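Local structure of cephalosporin hydroxylase CMCI (Streptomyces clavuligerus, 2BM8) at residues A71-M76 against I184-I189; L102-G107 against D128-T133; T143-L148 against F166-W171. The protein probably acts as a methyltransferase-like cephalosporin hydroxylase in the biosynthesis of the antibiotic cephamycin. The protein carries 3 engineered substitutions. All coordinates share one frame; numbering follows the deposited sequence.

Contact 1: residues A71-M76 against I184-I189; sequences AVYHDM and IIEDMI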
ATOM      1  N   ALA B  71      14.079  17.311 -13.312  1.00 13.82           N
ATOM      2  CA  ALA B  71      14.836  17.744 -12.122  1.00 14.47           C
ATOM      3  C   ALA B  71      16.256  17.162 -12.052  1.00 14.76           C
ATOM      4  O   ALA B  71      17.208  17.864 -11.735  1.00 15.01           O
ATOM      5  CB  ALA B  71      14.084  17.381 -10.843  1.00 14.05           C
ATOM      6  N   VAL B  72      16.383  15.872 -12.334  1.00 15.14           N
ATOM      7  CA  VAL B  72      17.677  15.217 -12.377  1.00 15.43           C
ATOM      8  C   VAL B  72      18.563  15.832 -13.477  1.00 15.12           C
ATOM      9  O   VAL B  72      19.685  16.241 -13.197  1.00 14.70           O
ATOM     10  CB  VAL B  72      17.521  13.695 -12.584  1.00 15.64           C
ATOM     11  CG1 VAL B  72      18.851  13.060 -12.964  1.00 16.17           C
ATOM     12  CG2 VAL B  72      16.936  13.052 -11.340  1.00 15.46           C
ATOM     13  N   TYR B  73      18.047  15.919 -14.702  1.00 14.86           N
ATOM     14  CA  TYR B  73      18.804  16.531 -15.807  1.00 15.06           C
ATOM     15  C   TYR B  73      19.168  17.991 -15.533  1.00 14.79           C
ATOM     16  O   TYR B  73      20.152  18.486 -16.032  1.00 14.87           O
ATOM     17  CB  TYR B  73      18.048  16.452 -17.141  1.00 14.74           C
ATOM     18  CG  TYR B  73      18.167  15.114 -17.846  1.00 14.99           C
ATOM     19  CD1 TYR B  73      17.049  14.339 -18.083  1.00 15.38           C
ATOM     20  CD2 TYR B  73      19.398  14.636 -18.290  1.00 16.17           C
ATOM     21  CE1 TYR B  73      17.141  13.115 -18.717  1.00 16.76           C
ATOM     22  CE2 TYR B  73      19.509  13.405 -18.937  1.00 16.18           C
ATOM     23  CZ  TYR B  73      18.372  12.641 -19.144  1.00 16.70           C
ATOM     24  OH  TYR B  73      18.433  11.419 -19.788  1.00 13.97           O
ATOM     25  N   HIS B  74      18.365  18.688 -14.754  1.00 14.81           N
ATOM     26  CA  HIS B  74      18.679  20.066 -14.450  1.00 14.79           C
ATOM     27  C   HIS B  74      19.934  20.114 -13.595  1.00 14.68           C
ATOM     28  O   HIS B  74      20.852  20.876 -13.899  1.00 14.16           O
ATOM     29  CB  HIS B  74      17.530  20.756 -13.738  1.00 14.98           C
ATOM     30  CG  HIS B  74      17.889  22.109 -13.233  1.00 15.40           C
ATOM     31  ND1 HIS B  74      18.540  22.296 -12.035  1.00 15.17           N
ATOM     32  CD2 HIS B  74      17.735  23.336 -13.781  1.00 16.18           C
ATOM     33  CE1 HIS B  74      18.748  23.588 -11.854  1.00 16.78           C
ATOM     34  NE2 HIS B  74      18.276  24.240 -12.902  1.00 15.94           N
ATOM     35  N   ASP B  75      19.966  19.288 -12.539  1.00 14.39           N
ATOM     36  CA  ASP B  75      21.135  19.178 -11.656  1.00 13.98           C
ATOM     37  C   ASP B  75      22.374  18.733 -12.428  1.00 12.98           C
ATOM     38  O   ASP B  75      23.443  19.267 -12.237  1.00 12.79           O
ATOM     39  CB  ASP B  75      20.881  18.195 -10.497  1.00 14.50           C
ATOM     40  CG  ASP B  75      19.766  18.661  -9.540  1.00 16.62           C
ATOM     41  OD1 ASP B  75      19.480  19.881  -9.515  1.00 18.21           O
ATOM     42  OD2 ASP B  75      19.116  17.868  -8.792  1.00 17.40           O
ATOM     43  N   MET B  76      22.207  17.767 -13.321  1.00 12.65           N
ATOM     44  CA  MET B  76      23.305  17.247 -14.119  1.00 12.45           C
ATOM     45  C   MET B  76      23.864  18.326 -15.035  1.00 11.76           C
ATOM     46  O   MET B  76      25.056  18.522 -15.102  1.00 11.64           O
ATOM     47  CB  MET B  76      22.823  16.059 -14.940  1.00 12.76           C
ATOM     48  CG  MET B  76      23.923  15.356 -15.723  1.00 13.94           C
ATOM     49  SD  MET B  76      23.250  14.016 -16.702  1.00 16.04           S
ATOM     50  CE  MET B  76      22.635  12.916 -15.402  1.00 14.85           C
ATOM     51  N   ILE B 184      23.581   7.551 -21.074  1.00 13.09           N
ATOM     52  CA  ILE B 184      22.353   7.336 -20.325  1.00 13.34           C
ATOM     53  C   ILE B 184      21.328   6.521 -21.109  1.00 13.55           C
ATOM     54  O   ILE B 184      21.011   6.835 -22.258  1.00 13.62           O
ATOM     55  CB  ILE B 184      21.750   8.692 -19.922  1.00 13.20           C
ATOM     56  CG1 ILE B 184      22.620   9.327 -18.835  1.00 13.47           C
ATOM     57  CG2 ILE B 184      20.329   8.520 -19.408  1.00 12.85           C
ATOM     58  CD1 ILE B 184      22.411  10.794 -18.656  1.00 13.75           C
ATOM     59  N   ILE B 185      20.796   5.482 -20.474  1.00 13.93           N
ATOM     60  CA  ILE B 185      19.738   4.686 -21.082  1.00 14.32           C
ATOM     61  C   ILE B 185      18.482   4.885 -20.278  1.00 14.12           C
ATOM     62  O   ILE B 185      18.395   4.457 -19.141  1.00 14.33           O
ATOM     63  CB  ILE B 185      20.138   3.202 -21.131  1.00 14.30           C
ATOM     64  CG1 ILE B 185      21.295   3.010 -22.104  1.00 14.59           C
ATOM     65  CG2 ILE B 185      18.960   2.352 -21.581  1.00 14.57           C
ATOM     66  CD1 ILE B 185      22.145   1.817 -21.831  1.00 15.94           C
ATOM     67  N   GLU B 186      17.504   5.551 -20.865  1.00 14.63           N
ATOM     68  CA  GLU B 186      16.258   5.815 -20.157  1.00 15.05           C
ATOM     69  C   GLU B 186      15.347   4.596 -20.277  1.00 15.20           C
ATOM     70  O   GLU B 186      15.423   3.880 -21.264  1.00 15.16           O
ATOM     71  CB  GLU B 186      15.588   7.074 -20.714  1.00 15.30           C
ATOM     72  CG  GLU B 186      16.429   8.349 -20.574  1.00 15.43           C
ATOM     73  CD  GLU B 186      15.631   9.639 -20.778  1.00 15.16           C
ATOM     74  OE1 GLU B 186      14.433   9.545 -21.091  1.00 14.16           O
ATOM     75  OE2 GLU B 186      16.214  10.747 -20.649  1.00 15.39           O
ATOM     76  N   ASP B 187      14.565   4.324 -19.228  1.00 15.52           N
ATOM     77  CA  ASP B 187      13.433   3.389 -19.237  1.00 15.73           C
ATOM     78  C   ASP B 187      13.779   1.906 -19.331  1.00 15.96           C
ATOM     79  O   ASP B 187      13.257   1.095 -18.548  1.00 15.01           O
ATOM     80  CB  ASP B 187      12.449   3.736 -20.361  1.00 16.13           C
ATOM     81  CG  ASP B 187      11.801   5.100 -20.170  1.00 17.38           C
ATOM     82  OD1 ASP B 187      11.077   5.261 -19.153  1.00 19.60           O
ATOM     83  OD2 ASP B 187      11.966   6.056 -20.964  1.00 15.51           O
ATOM     84  N   MET B 188      14.645   1.552 -20.276  1.00 16.08           N
ATOM     85  CA  MET B 188      14.742   0.170 -20.721  1.00 16.95           C
ATOM     86  C   MET B 188      15.548  -0.781 -19.835  1.00 16.43           C
ATOM     87  O   MET B 188      15.255  -1.979 -19.822  1.00 15.76           O
ATOM     88  CB  MET B 188      15.269   0.101 -22.163  1.00 17.50           C
ATOM     89  CG  MET B 188      14.950  -1.233 -22.864  1.00 19.96           C
ATOM     90  SD  MET B 188      13.166  -1.714 -22.873  1.00 22.73           S
ATOM     91  CE  MET B 188      12.650  -1.151 -24.516  1.00 22.31           C
ATOM     92  N   ILE B 189      16.532  -0.274 -19.090  1.00 15.99           N
ATOM     93  CA  ILE B 189      17.429  -1.175 -18.355  1.00 15.68           C
ATOM     94  C   ILE B 189      16.726  -2.089 -17.354  1.00 15.59           C
ATOM     95  O   ILE B 189      17.028  -3.261 -17.299  1.00 15.98           O
ATOM     96  CB  ILE B 189      18.621  -0.417 -17.726  1.00 15.50           C
ATOM     97  CG1 ILE B 189      19.761  -0.396 -18.745  1.00 15.29           C
ATOM     98  CG2 ILE B 189      19.098  -1.076 -16.433  1.00 15.63           C
ATOM     99  CD1 ILE B 189      20.903   0.481 -18.406  1.00 14.81           C
TER
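Y73 turns its ring away from the carbonyl side of its own backbone (chi1 -81°), sending the phenol out from the helix, while E186, with CG likewise anti to its carbonyl carbon and the rest of the chain extended, comes to meet it from the opposite direction. The two meet where the phenol ends: Y73 OH donates a hydrogen bond to E186 OE2 at 2.5 Å, a length so short that its exact value is doubtful. OE2 lies at the edge of the tyrosine ring, near its plane, with the ring and carboxylate planes turned 35° apart.

Beside this polar link lies an apolar one, built round I184 on strand 182-185. Its CD1 sits 3.9 Å from Y73 CE2, approaching the ring obliquely, and its CG2 branch comes to 3.5 Å from Y73 OH. M76, one helical turn further on, reaches tip to tip toward the same isoleucine, and M76 SD lies 3.9 Å from I184 CD1. One methyl group thus fills the corner between an aromatic ring and a thioether. I156 and I158 of the neighbouring strand continue this apolar surface, and F99 meets the Y73 ring edge-to-face.

This is the packing of helix 67-80 on the parallel part of the mixed sheet of a Rossmann-like fold, with the hydrogen bond placed just beyond the end of strand 182-185. The other carboxylate oxygen, E186 OE1, forms a salt bridge with K65. Gripped at both oxygens, the buried carboxylate is probably held against rotation about its CG-CD bond, and the tyrosine hydroxyl has a polar partner within a buried contact.

Contact 2: residues L102-G107 against D128-T133; sequences LTKIMG and DMENIT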
ATOM      1  N   LEU B 102      17.162  25.181 -21.586  1.00 16.58           N
ATOM      2  CA  LEU B 102      17.687  25.090 -20.233  1.00 17.14           C
ATOM      3  C   LEU B 102      19.169  25.412 -20.182  1.00 17.30           C
ATOM      4  O   LEU B 102      19.645  26.024 -19.235  1.00 17.83           O
ATOM      5  CB  LEU B 102      17.445  23.682 -19.690  1.00 17.44           C
ATOM      6  CG  LEU B 102      17.437  23.502 -18.182  1.00 18.49           C
ATOM      7  CD1 LEU B 102      16.744  24.648 -17.469  1.00 19.68           C
ATOM      8  CD2 LEU B 102      16.756  22.200 -17.858  1.00 19.41           C
ATOM      9  N   THR B 103      19.895  24.993 -21.206  1.00 17.33           N
ATOM     10  CA  THR B 103      21.295  25.334 -21.329  1.00 17.74           C
ATOM     11  C   THR B 103      21.491  26.838 -21.622  1.00 18.37           C
ATOM     12  O   THR B 103      22.458  27.418 -21.159  1.00 18.25           O
ATOM     13  CB  THR B 103      21.991  24.454 -22.413  1.00 17.74           C
ATOM     14  OG1 THR B 103      21.223  24.418 -23.619  1.00 16.86           O
ATOM     15  CG2 THR B 103      22.057  23.004 -21.980  1.00 18.15           C
ATOM     16  N   LYS B 104      20.581  27.466 -22.371  1.00 19.24           N
ATOM     17  CA  LYS B 104      20.667  28.908 -22.645  1.00 19.97           C
ATOM     18  C   LYS B 104      20.466  29.736 -21.388  1.00 19.93           C
ATOM     19  O   LYS B 104      21.209  30.682 -21.138  1.00 19.83           O
ATOM     20  CB  LYS B 104      19.642  29.353 -23.690  1.00 20.52           C
ATOM     21  CG  LYS B 104      19.898  28.847 -25.103  1.00 22.26           C
ATOM     22  CD  LYS B 104      20.920  29.695 -25.858  1.00 24.45           C
ATOM     23  CE  LYS B 104      21.112  29.182 -27.294  1.00 24.99           C
ATOM     24  NZ  LYS B 104      19.887  29.418 -28.136  1.00 25.61           N
ATOM     25  N   ILE B 105      19.470  29.366 -20.593  1.00 20.12           N
ATOM     26  CA  ILE B 105      19.155  30.089 -19.366  1.00 20.48           C
ATOM     27  C   ILE B 105      20.325  29.986 -18.399  1.00 20.26           C
ATOM     28  O   ILE B 105      20.587  30.917 -17.661  1.00 20.02           O
ATOM     29  CB  ILE B 105      17.891  29.511 -18.716  1.00 20.80           C
ATOM     30  CG1 ILE B 105      16.722  29.543 -19.695  1.00 21.81           C
ATOM     31  CG2 ILE B 105      17.469  30.304 -17.475  1.00 21.52           C
ATOM     32  CD1 ILE B 105      15.925  28.296 -19.610  1.00 22.61           C
ATOM     33  N   MET B 106      21.010  28.842 -18.423  1.00 20.43           N
ATOM     34  CA  MET B 106      22.189  28.579 -17.593  1.00 20.59           C
ATOM     35  C   MET B 106      23.476  29.269 -18.059  1.00 20.50           C
ATOM     36  O   MET B 106      24.429  29.356 -17.290  1.00 20.91           O
ATOM     37  CB  MET B 106      22.458  27.071 -17.519  1.00 20.46           C
ATOM     38  CG  MET B 106      21.445  26.333 -16.679  1.00 20.76           C
ATOM     39  SD  MET B 106      21.702  24.571 -16.635  1.00 20.07           S
ATOM     40  CE  MET B 106      20.498  24.102 -15.433  1.00 20.55           C
ATOM     41  N   GLY B 107      23.520  29.733 -19.304  1.00 20.28           N
ATOM     42  CA  GLY B 107      24.717  30.361 -19.848  1.00 20.13           C
ATOM     43  C   GLY B 107      25.772  29.371 -20.314  1.00 20.19           C
ATOM     44  O   GLY B 107      26.954  29.704 -20.389  1.00 20.57           O
ATOM     45  N   ASP B 128      12.517  28.117 -34.135  1.00 19.62           N
ATOM     46  CA  ASP B 128      12.952  27.830 -32.767  1.00 19.90           C
ATOM     47  C   ASP B 128      13.978  26.688 -32.739  1.00 19.38           C
ATOM     48  O   ASP B 128      13.871  25.749 -31.952  1.00 19.35           O
ATOM     49  CB  ASP B 128      11.732  27.485 -31.908  1.00 20.47           C
ATOM     50  CG  ASP B 128      12.070  27.350 -30.429  1.00 22.39           C
ATOM     51  OD1 ASP B 128      12.825  28.189 -29.884  1.00 25.09           O
ATOM     52  OD2 ASP B 128      11.639  26.412 -29.730  1.00 26.81           O
ATOM     53  N   MET B 129      14.999  26.809 -33.572  1.00 18.93           N
ATOM     54  CA  MET B 129      15.916  25.713 -33.852  1.00 18.84           C
ATOM     55  C   MET B 129      17.398  26.059 -33.660  1.00 18.63           C
ATOM     56  O   MET B 129      18.274  25.270 -34.006  1.00 18.49           O
ATOM     57  CB  MET B 129      15.672  25.241 -35.284  1.00 18.81           C
ATOM     58  CG  MET B 129      15.908  23.763 -35.500  1.00 20.54           C
ATOM     59  SD  MET B 129      14.603  22.669 -34.850  1.00 21.09           S
ATOM     60  CE  MET B 129      14.926  21.325 -35.871  1.00 22.72           C
ATOM     61  N   GLU B 130      17.677  27.232 -33.102  1.00 18.45           N
ATOM     62  CA  GLU B 130      19.040  27.632 -32.791  1.00 18.66           C
ATOM     63  C   GLU B 130      19.709  26.610 -31.857  1.00 17.87           C
ATOM     64  O   GLU B 130      19.162  26.263 -30.829  1.00 17.38           O
ATOM     65  CB  GLU B 130      19.037  29.020 -32.139  1.00 19.26           C
ATOM     66  CG  GLU B 130      20.405  29.692 -32.067  1.00 21.51           C
ATOM     67  CD  GLU B 130      20.392  30.964 -31.217  1.00 24.59           C
ATOM     68  OE1 GLU B 130      19.902  30.909 -30.061  1.00 25.44           O
ATOM     69  OE2 GLU B 130      20.876  32.018 -31.701  1.00 26.14           O
ATOM     70  N   ASN B 131      20.887  26.138 -32.246  1.00 17.28           N
ATOM     71  CA  ASN B 131      21.670  25.168 -31.488  1.00 16.93           C
ATOM     72  C   ASN B 131      21.010  23.792 -31.299  1.00 16.86           C
ATOM     73  O   ASN B 131      21.326  23.058 -30.362  1.00 16.90           O
ATOM     74  CB  ASN B 131      22.121  25.798 -30.164  1.00 16.99           C
ATOM     75  CG  ASN B 131      22.967  27.061 -30.385  1.00 17.44           C
ATOM     76  OD1 ASN B 131      23.601  27.225 -31.434  1.00 16.84           O
ATOM     77  ND2 ASN B 131      22.962  27.956 -29.411  1.00 17.00           N
ATOM     78  N   ILE B 132      20.095  23.450 -32.204  1.00 16.76           N
ATOM     79  CA  ILE B 132      19.484  22.123 -32.273  1.00 16.68           C
ATOM     80  C   ILE B 132      19.698  21.609 -33.677  1.00 17.15           C
ATOM     81  O   ILE B 132      19.266  22.250 -34.630  1.00 17.07           O
ATOM     82  CB  ILE B 132      17.973  22.176 -32.022  1.00 16.58           C
ATOM     83  CG1 ILE B 132      17.679  22.699 -30.622  1.00 16.14           C
ATOM     84  CG2 ILE B 132      17.353  20.784 -32.249  1.00 15.92           C
ATOM     85  CD1 ILE B 132      16.203  22.978 -30.360  1.00 16.06           C
ATOM     86  N   THR B 133      20.338  20.453 -33.807  1.00 17.67           N
ATOM     87  CA  THR B 133      20.626  19.871 -35.113  1.00 18.19           C
ATOM     88  C   THR B 133      19.965  18.497 -35.204  1.00 19.11           C
ATOM     89  O   THR B 133      20.114  17.684 -34.305  1.00 19.70           O
ATOM     90  CB  THR B 133      22.168  19.761 -35.309  1.00 18.11           C
ATOM     91  OG1 THR B 133      22.782  21.053 -35.194  1.00 16.65           O
ATOM     92  CG2 THR B 133      22.513  19.351 -36.703  1.00 17.70           C
TER
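K104 and E130 make the ionic part of this surface contact, a salt bridge in which K104 NZ donates a hydrogen bond to E130 OE1. The modelled separation of 2.4 Å is too short to be trusted in detail, though the pairing of the two groups is plain. The side chains cross at about a right angle. Bends at chi2 (-82°) and chi4 (69°) carry the ammonium group off the helix to the carboxylate, which E130 offers on an extended chain.

The main non-ionic contact is with N131, whose ND2 lies 3.1 Å from K104 CE and thus beside the lysine chain. The other side of that amide is occupied: N131 OD1 accepts a weak hydrogen bond from Q111.

Backbone bonds shape both partners. E130 and N131 are the central residues of a type II turn closed by I132 N to M129 O at 3.1 Å, which brings their side chains together in front of the lysine. Across from them, helix 94-106 ends in a Schellman motif at G107, and R100 from an earlier turn binds E130 O and, as a salt bridge, D128.

Since K104 and E130 are exposed, water is likely to compete for their charges, and the ion pair probably ties helix to turn more loosely than a buried one would.

Contact 3: residues T143-L148 against F166-W171; sequences TTFEHL and FNIMKW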
ATOM      1  N   THR B 143      28.407   3.616 -38.542  1.00 38.22           N
ATOM      2  CA  THR B 143      29.020   4.757 -39.244  1.00 38.45           C
ATOM      3  C   THR B 143      28.098   5.973 -39.316  1.00 38.17           C
ATOM      4  O   THR B 143      28.543   7.073 -39.643  1.00 38.09           O
ATOM      5  CB  THR B 143      29.458   4.363 -40.674  1.00 38.64           C
ATOM      6  OG1 THR B 143      28.371   3.720 -41.358  1.00 39.30           O
ATOM      7  CG2 THR B 143      30.586   3.315 -40.651  1.00 38.58           C
ATOM      8  N   THR B 144      26.814   5.747 -39.046  1.00 38.07           N
ATOM      9  CA  THR B 144      25.852   6.811 -38.773  1.00 38.05           C
ATOM     10  C   THR B 144      26.362   7.810 -37.745  1.00 37.83           C
ATOM     11  O   THR B 144      26.219   9.013 -37.924  1.00 37.93           O
ATOM     12  CB  THR B 144      24.557   6.198 -38.216  1.00 38.05           C
ATOM     13  OG1 THR B 144      23.889   5.462 -39.246  1.00 38.60           O
ATOM     14  CG2 THR B 144      23.560   7.277 -37.810  1.00 38.18           C
ATOM     15  N   PHE B 145      26.936   7.290 -36.664  1.00 37.67           N
ATOM     16  CA  PHE B 145      27.340   8.090 -35.512  1.00 37.43           C
ATOM     17  C   PHE B 145      28.656   8.818 -35.693  1.00 37.58           C
ATOM     18  O   PHE B 145      28.961   9.709 -34.903  1.00 37.24           O
ATOM     19  CB  PHE B 145      27.433   7.208 -34.265  1.00 37.23           C
ATOM     20  CG  PHE B 145      26.118   6.636 -33.844  1.00 36.68           C
ATOM     21  CD1 PHE B 145      25.694   5.409 -34.332  1.00 36.12           C
ATOM     22  CD2 PHE B 145      25.294   7.333 -32.974  1.00 35.89           C
ATOM     23  CE1 PHE B 145      24.477   4.881 -33.953  1.00 36.31           C
ATOM     24  CE2 PHE B 145      24.075   6.812 -32.593  1.00 36.45           C
ATOM     25  CZ  PHE B 145      23.664   5.579 -33.083  1.00 36.45           C
ATOM     26  N   GLU B 146      29.426   8.439 -36.714  1.00 37.98           N
ATOM     27  CA  GLU B 146      30.748   9.035 -36.982  1.00 38.58           C
ATOM     28  C   GLU B 146      30.741  10.570 -36.940  1.00 38.57           C
ATOM     29  O   GLU B 146      31.597  11.177 -36.283  1.00 38.33           O
ATOM     30  CB  GLU B 146      31.317   8.523 -38.322  1.00 38.76           C
ATOM     31  CG  GLU B 146      32.586   9.223 -38.833  1.00 40.15           C
ATOM     32  CD  GLU B 146      33.849   8.962 -38.006  1.00 41.60           C
ATOM     33  OE1 GLU B 146      33.960   7.885 -37.365  1.00 42.09           O
ATOM     34  OE2 GLU B 146      34.752   9.845 -38.013  1.00 41.81           O
ATOM     35  N   HIS B 147      29.781  11.196 -37.618  1.00 38.63           N
ATOM     36  CA  HIS B 147      29.636  12.640 -37.521  1.00 38.91           C
ATOM     37  C   HIS B 147      29.691  13.023 -36.059  1.00 38.87           C
ATOM     38  O   HIS B 147      29.169  12.305 -35.200  1.00 39.06           O
ATOM     39  CB  HIS B 147      28.322  13.134 -38.148  1.00 39.09           C
ATOM     40  CG  HIS B 147      27.076  12.699 -37.424  1.00 40.53           C
ATOM     41  ND1 HIS B 147      26.203  11.765 -37.944  1.00 42.16           N
ATOM     42  CD2 HIS B 147      26.536  13.095 -36.244  1.00 40.71           C
ATOM     43  CE1 HIS B 147      25.191  11.595 -37.108  1.00 42.14           C
ATOM     44  NE2 HIS B 147      25.372  12.389 -36.069  1.00 41.58           N
ATOM     45  N   LEU B 148      30.348  14.133 -35.757  1.00 38.87           N
ATOM     46  CA  LEU B 148      30.221  14.726 -34.427  1.00 38.99           C
ATOM     47  C   LEU B 148      30.814  13.852 -33.258  1.00 38.67           C
ATOM     48  O   LEU B 148      30.378  13.900 -32.100  1.00 38.34           O
ATOM     49  CB  LEU B 148      28.751  15.165 -34.227  1.00 39.31           C
ATOM     50  CG  LEU B 148      28.166  15.962 -35.434  1.00 40.13           C
ATOM     51  CD1 LEU B 148      26.744  16.474 -35.193  1.00 40.32           C
ATOM     52  CD2 LEU B 148      29.078  17.118 -35.919  1.00 40.99           C
ATOM     53  N   PHE B 166      24.102  -1.746 -26.721  1.00 15.65           N
ATOM     54  CA  PHE B 166      25.416  -2.164 -26.250  1.00 15.74           C
ATOM     55  C   PHE B 166      26.505  -1.952 -27.288  1.00 15.89           C
ATOM     56  O   PHE B 166      27.611  -1.545 -26.934  1.00 16.01           O
ATOM     57  CB  PHE B 166      25.383  -3.614 -25.769  1.00 15.51           C
ATOM     58  CG  PHE B 166      24.594  -3.790 -24.513  1.00 15.60           C
ATOM     59  CD1 PHE B 166      23.335  -4.379 -24.541  1.00 15.75           C
ATOM     60  CD2 PHE B 166      25.093  -3.328 -23.306  1.00 15.45           C
ATOM     61  CE1 PHE B 166      22.607  -4.531 -23.382  1.00 15.29           C
ATOM     62  CE2 PHE B 166      24.361  -3.469 -22.143  1.00 15.30           C
ATOM     63  CZ  PHE B 166      23.117  -4.070 -22.180  1.00 14.86           C
ATOM     64  N   ASN B 167      26.189  -2.210 -28.559  1.00 15.81           N
ATOM     65  CA  ASN B 167      27.122  -1.929 -29.653  1.00 15.82           C
ATOM     66  C   ASN B 167      27.405  -0.441 -29.788  1.00 15.47           C
ATOM     67  O   ASN B 167      28.547  -0.046 -29.977  1.00 15.51           O
ATOM     68  CB  ASN B 167      26.606  -2.495 -30.991  1.00 16.04           C
ATOM     69  CG  ASN B 167      27.038  -3.957 -31.229  1.00 16.35           C
ATOM     70  OD1 ASN B 167      28.189  -4.324 -30.988  1.00 15.64           O
ATOM     71  ND2 ASN B 167      26.106  -4.785 -31.707  1.00 17.47           N
ATOM     72  N   ILE B 168      26.368   0.382 -29.664  1.00 15.36           N
ATOM     73  CA  ILE B 168      26.515   1.837 -29.713  1.00 15.27           C
ATOM     74  C   ILE B 168      27.339   2.318 -28.529  1.00 15.46           C
ATOM     75  O   ILE B 168      28.097   3.272 -28.643  1.00 15.00           O
ATOM     76  CB  ILE B 168      25.128   2.523 -29.714  1.00 15.14           C
ATOM     77  CG1 ILE B 168      24.353   2.189 -30.983  1.00 15.01           C
ATOM     78  CG2 ILE B 168      25.261   4.034 -29.605  1.00 15.06           C
ATOM     79  CD1 ILE B 168      22.861   2.458 -30.846  1.00 15.33           C
ATOM     80  N   MET B 169      27.182   1.643 -27.393  1.00 16.18           N
ATOM     81  CA  MET B 169      27.969   1.923 -26.178  1.00 16.88           C
ATOM     82  C   MET B 169      29.450   1.636 -26.367  1.00 16.53           C
ATOM     83  O   MET B 169      30.276   2.403 -25.908  1.00 16.21           O
ATOM     84  CB  MET B 169      27.465   1.091 -24.993  1.00 17.22           C
ATOM     85  CG  MET B 169      27.384   1.836 -23.675  1.00 18.99           C
ATOM     86  SD  MET B 169      26.174   1.047 -22.582  1.00 23.38           S
ATOM     87  CE  MET B 169      27.233   0.190 -21.481  1.00 22.95           C
ATOM     88  N   LYS B 170      29.766   0.517 -27.017  1.00 16.54           N
ATOM     89  CA  LYS B 170      31.144   0.139 -27.308  1.00 16.76           C
ATOM     90  C   LYS B 170      31.763   1.177 -28.253  1.00 17.00           C
ATOM     91  O   LYS B 170      32.914   1.595 -28.072  1.00 16.57           O
ATOM     92  CB  LYS B 170      31.199  -1.281 -27.912  1.00 17.03           C
ATOM     93  CG  LYS B 170      32.519  -1.675 -28.678  1.00 17.18           C
ATOM     94  CD  LYS B 170      32.307  -2.944 -29.534  1.00 17.80           C
ATOM     95  CE  LYS B 170      33.502  -3.283 -30.442  1.00 18.74           C
ATOM     96  NZ  LYS B 170      33.151  -3.470 -31.904  1.00 18.33           N
ATOM     97  N   TRP B 171      30.986   1.606 -29.248  1.00 17.14           N
ATOM     98  CA  TRP B 171      31.429   2.648 -30.161  1.00 17.34           C
ATOM     99  C   TRP B 171      31.695   3.959 -29.412  1.00 17.20           C
ATOM    100  O   TRP B 171      32.733   4.592 -29.611  1.00 17.57           O
ATOM    101  CB  TRP B 171      30.424   2.877 -31.304  1.00 17.34           C
ATOM    102  CG  TRP B 171      30.837   4.036 -32.155  1.00 18.35           C
ATOM    103  CD1 TRP B 171      31.685   4.009 -33.231  1.00 18.48           C
ATOM    104  CD2 TRP B 171      30.484   5.408 -31.958  1.00 19.52           C
ATOM    105  NE1 TRP B 171      31.859   5.280 -33.725  1.00 18.53           N
ATOM    106  CE2 TRP B 171      31.137   6.158 -32.961  1.00 19.32           C
ATOM    107  CE3 TRP B 171      29.668   6.082 -31.037  1.00 20.59           C
ATOM    108  CZ2 TRP B 171      31.002   7.538 -33.073  1.00 20.34           C
ATOM    109  CZ3 TRP B 171      29.531   7.457 -31.145  1.00 21.35           C
ATOM    110  CH2 TRP B 171      30.202   8.173 -32.157  1.00 21.45           C
TER
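F145 lays its CB, rather than its ring, on the indole of W171. That CB stands 3.7 Å from the centroid of the W171 six-membered ring, a CH-pi contact over the face. With CG anti to the backbone N (chi1 175°), W171 swings its indole out from helix 165-175 toward the loop, so that the benzo portion comes against the F145 backbone carbonyl. W171 CH2 consequently lies 3.4 Å from F145 O as well as 3.6 Å from F145 CB.

F145 CG lies anti to the carbonyl carbon (chi1 -65°), which turns the phenyl ring toward I168. The ring plane makes 41° with the indole and the centroids are 5.7 Å apart, an oblique aromatic pair. The I168 side chain crosses that of F145 at about a right angle. I168 CG2 sits over one face near the rim, while the other branch runs to the far end of the ring, with I168 CD1 3.9 Å from F145 CZ. Phenylalanine thus uses its methylene for one helix residue and its ring for another, one turn apart.

An alanine in place of W171 would remove the flat surface under F145 CB, and is likely to leave a gap between loop and helix as well as depriving H175 of the ring on which it stacks.

F157 lies against both F145 and I168, and I115 also touches F145, so the cluster rests on the central sheet. Helix 165-175 connects the parallel strands 155-159 and 182-185. Such a beta-alpha-beta crossover is characteristic of Rossmann-like folds, and the strand order 3-2-1-4-5-7-6, with antiparallel strand 228-231 inserted as the seventh, is that of class I methyltransferases, consistent with the family though not proof of such activity.

In the fold
All three contacts involve one central sheet. Contacts 1 and 2, with centres 19 Å apart, are joined directly: H74 on helix 67-80 packs against L102 and M106 of helix 94-106, with H74 CD2 4.0 Å from L102 CD1. Contact 3, its centre 20 Å from that of contact 1, lies across the sheet: I184 faces helix 67-80, whereas its neighbour I185 turns the other way and brings its CD1 to 4.2 Å from M169 SD. Contacts 2 and 3 do not touch: centres 24 Å apart, nearest atoms about 5 Å. Of the three, contact 1 lies nearest the centre of the chain; contacts 1 and 2 also meet the second subunit, and contacts 1 and 3 the third.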